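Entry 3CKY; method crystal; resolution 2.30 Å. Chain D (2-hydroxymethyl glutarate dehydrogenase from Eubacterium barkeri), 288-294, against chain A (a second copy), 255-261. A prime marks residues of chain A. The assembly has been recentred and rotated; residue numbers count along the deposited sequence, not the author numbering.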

# COMPACT_ATOMS: atom_id res chain seq x y z
N VAL D 288 6.78 -4.86 -15.37
CA VAL D 288 7.15 -4.95 -13.96
C VAL D 288 6.63 -6.24 -13.34
O VAL D 288 7.38 -6.98 -12.71
CB VAL D 288 6.66 -3.73 -13.14
CG1 VAL D 288 6.84 -3.96 -11.62
CG2 VAL D 288 7.38 -2.43 -13.61
N TRP D 289 5.34 -6.51 -13.53
CA TRP D 289 4.69 -7.69 -12.95
C TRP D 289 5.01 -8.96 -13.72
O TRP D 289 5.13 -10.04 -13.11
CB TRP D 289 3.17 -7.49 -12.86
CG TRP D 289 2.80 -6.23 -12.11
CD1 TRP D 289 1.99 -5.23 -12.55
CD2 TRP D 289 3.28 -5.84 -10.82
NE1 TRP D 289 1.93 -4.25 -11.61
CE2 TRP D 289 2.72 -4.59 -10.54
CE3 TRP D 289 4.13 -6.42 -9.87
CZ2 TRP D 289 2.96 -3.90 -9.34
CZ3 TRP D 289 4.39 -5.74 -8.69
CH2 TRP D 289 3.80 -4.50 -8.44
N GLU D 290 5.16 -8.85 -15.03
CA GLU D 290 5.56 -10.00 -15.86
C GLU D 290 6.93 -10.53 -15.47
O GLU D 290 7.09 -11.74 -15.27
CB GLU D 290 5.54 -9.65 -17.36
CG GLU D 290 4.12 -9.48 -17.87
CD GLU D 290 4.06 -9.04 -19.30
OE1 GLU D 290 3.41 -9.74 -20.11
OE2 GLU D 290 4.68 -7.99 -19.62
N GLN D 291 7.90 -9.62 -15.33
CA GLN D 291 9.26 -10.00 -14.96
C GLN D 291 9.30 -10.61 -13.56
O GLN D 291 10.04 -11.58 -13.33
CB GLN D 291 10.22 -8.80 -15.02
CG GLN D 291 11.62 -9.14 -14.54
CD GLN D 291 12.65 -8.07 -14.85
OE1 GLN D 291 12.99 -7.85 -16.01
NE2 GLN D 291 13.18 -7.42 -13.81
N MET D 292 8.51 -10.03 -12.64
CA MET D 292 8.52 -10.46 -11.25
C MET D 292 7.83 -11.81 -11.02
O MET D 292 8.29 -12.62 -10.22
CB MET D 292 7.88 -9.42 -10.37
CG MET D 292 8.17 -9.61 -8.90
SD MET D 292 7.33 -8.42 -7.86
CE MET D 292 7.90 -6.87 -8.54
N THR D 293 6.72 -12.04 -11.73
CA THR D 293 5.92 -13.25 -11.56
C THR D 293 6.25 -14.38 -12.54
O THR D 293 5.93 -15.54 -12.26
CB THR D 293 4.43 -12.93 -11.77
OG1 THR D 293 4.24 -12.42 -13.09
CG2 THR D 293 3.92 -11.94 -10.71
N GLY D 294 6.85 -14.05 -13.69
CA GLY D 294 7.06 -15.03 -14.75
C GLY D 294 5.87 -15.16 -15.69
O GLY D 294 5.98 -15.76 -16.76
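Chain A 255-261: GNVPLPM

This is a small apolar contact in which a short loop of chain A and the first residue of the helix after it lie along one side of the last helical turns of chain D, packed by shape and without a hydrogen bond between the two stretches.

Chain D is helical from Val288 through Thr293, and Gly294 leaves the helix with positive phi, a conformation in which a CB would jam against the carbonyl O of Thr293. Chain A enters with Asn256′ closing a helix in a Schellman motif, runs through Val257′ and Pro258′ with extended backbone angles, and turns at Leu259′, the N-cap position, into a new helix that starts at Pro260′. The segment runs opposite to the helix: Val257′ lies nearest Thr293, with 6.6 Å from CA to CA, whereas Pro258′ lies nearest Trp289, with 7.6 Å from CA to CA. Neighbouring residues of chain A thus face helix positions four apart.

The residues that meet chain A are Trp289, Met292 and Thr293, an i, i+3, i+4 set whose CA-to-CB bonds all point toward the loop. Val288, Glu290 and Gln291 are out of reach.

Trp289, with chi1 in the m well, supplies the broadest surface and meets two prolines. Its CZ3 comes to 3.7 Å from CB of Pro258′, and its CZ2 to 3.4 Å from CG of Pro260′, the tightest approach in the contact. Both prolines sit oblique to the indole. Between them the chain turns at Leu259′, whose CA-to-CB bond points away, and the two prolines on either side of it in sequence both reach the indole.

Pro258′ is the centre of the chain A side, touching all three helix residues. Besides the indole, its CG lies 4.1 Å from SD of Met292, and its CD lies 3.8 Å from CG2 of Thr293.

Thr293 shows how a polar residue can serve an apolar surface. With chi1 at 60°, its OG1 donates a 2.5 Å hydrogen bond to O of Trp289, one turn back in its own helix, while the methyl faces the loop. That CG2 reaches 3.8 Å from O of Asn256′ and 4.3 Å from CA of Val257′, packing against backbone where the loop begins.

The rule to read here is economical: one helical stripe, a large ring at one end, followed a turn later by a thioether and a methyl, receives a proline from the loop and another from the start of the next helix, and together the two stretches bury 245 Å².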

# COMPACT_ATOMS: atom_id res chain seq x y z
N GLY A 255 -2.33 -17.06 -6.19
CA GLY A 255 -1.56 -17.11 -7.43
C GLY A 255 -0.19 -16.45 -7.38
O GLY A 255 0.53 -16.43 -8.38
N ASN A 256 0.20 -15.93 -6.22
CA ASN A 256 1.45 -15.15 -6.07
C ASN A 256 1.57 -14.04 -7.09
O ASN A 256 2.58 -13.91 -7.78
CB ASN A 256 2.69 -16.05 -6.12
CG ASN A 256 2.65 -17.12 -5.06
OD1 ASN A 256 2.54 -16.84 -3.87
ND2 ASN A 256 2.75 -18.36 -5.49
N VAL A 257 0.52 -13.23 -7.18
CA VAL A 257 0.51 -12.07 -8.05
C VAL A 257 0.29 -10.84 -7.17
O VAL A 257 -0.77 -10.69 -6.59
CB VAL A 257 -0.62 -12.15 -9.09
CG1 VAL A 257 -0.70 -10.85 -9.90
CG2 VAL A 257 -0.42 -13.35 -10.02
N PRO A 258 1.33 -9.97 -7.04
CA PRO A 258 1.16 -8.73 -6.29
C PRO A 258 0.07 -7.83 -6.89
O PRO A 258 -0.04 -7.72 -8.11
CB PRO A 258 2.53 -8.06 -6.42
CG PRO A 258 3.48 -9.16 -6.75
CD PRO A 258 2.70 -10.12 -7.56
N LEU A 259 -0.70 -7.18 -6.02
CA LEU A 259 -1.85 -6.36 -6.40
C LEU A 259 -1.85 -5.07 -5.56
O LEU A 259 -2.77 -4.82 -4.77
CB LEU A 259 -3.15 -7.13 -6.17
CG LEU A 259 -3.42 -8.41 -6.98
CD1 LEU A 259 -4.63 -9.13 -6.47
CD2 LEU A 259 -3.60 -8.04 -8.46
N PRO A 260 -0.80 -4.25 -5.72
CA PRO A 260 -0.65 -3.03 -4.91
C PRO A 260 -1.80 -2.02 -5.05
O PRO A 260 -2.24 -1.46 -4.04
CB PRO A 260 0.67 -2.43 -5.41
CG PRO A 260 0.93 -3.04 -6.73
CD PRO A 260 0.33 -4.42 -6.65
N MET A 261 -2.26 -1.76 -6.26
CA MET A 261 -3.37 -0.82 -6.48
C MET A 261 -4.65 -1.34 -5.86
O MET A 261 -5.41 -0.58 -5.25
CB MET A 261 -3.60 -0.58 -7.97
CG MET A 261 -2.42 0.05 -8.69
SD MET A 261 -2.01 1.71 -8.13
CE MET A 261 -3.39 2.66 -8.83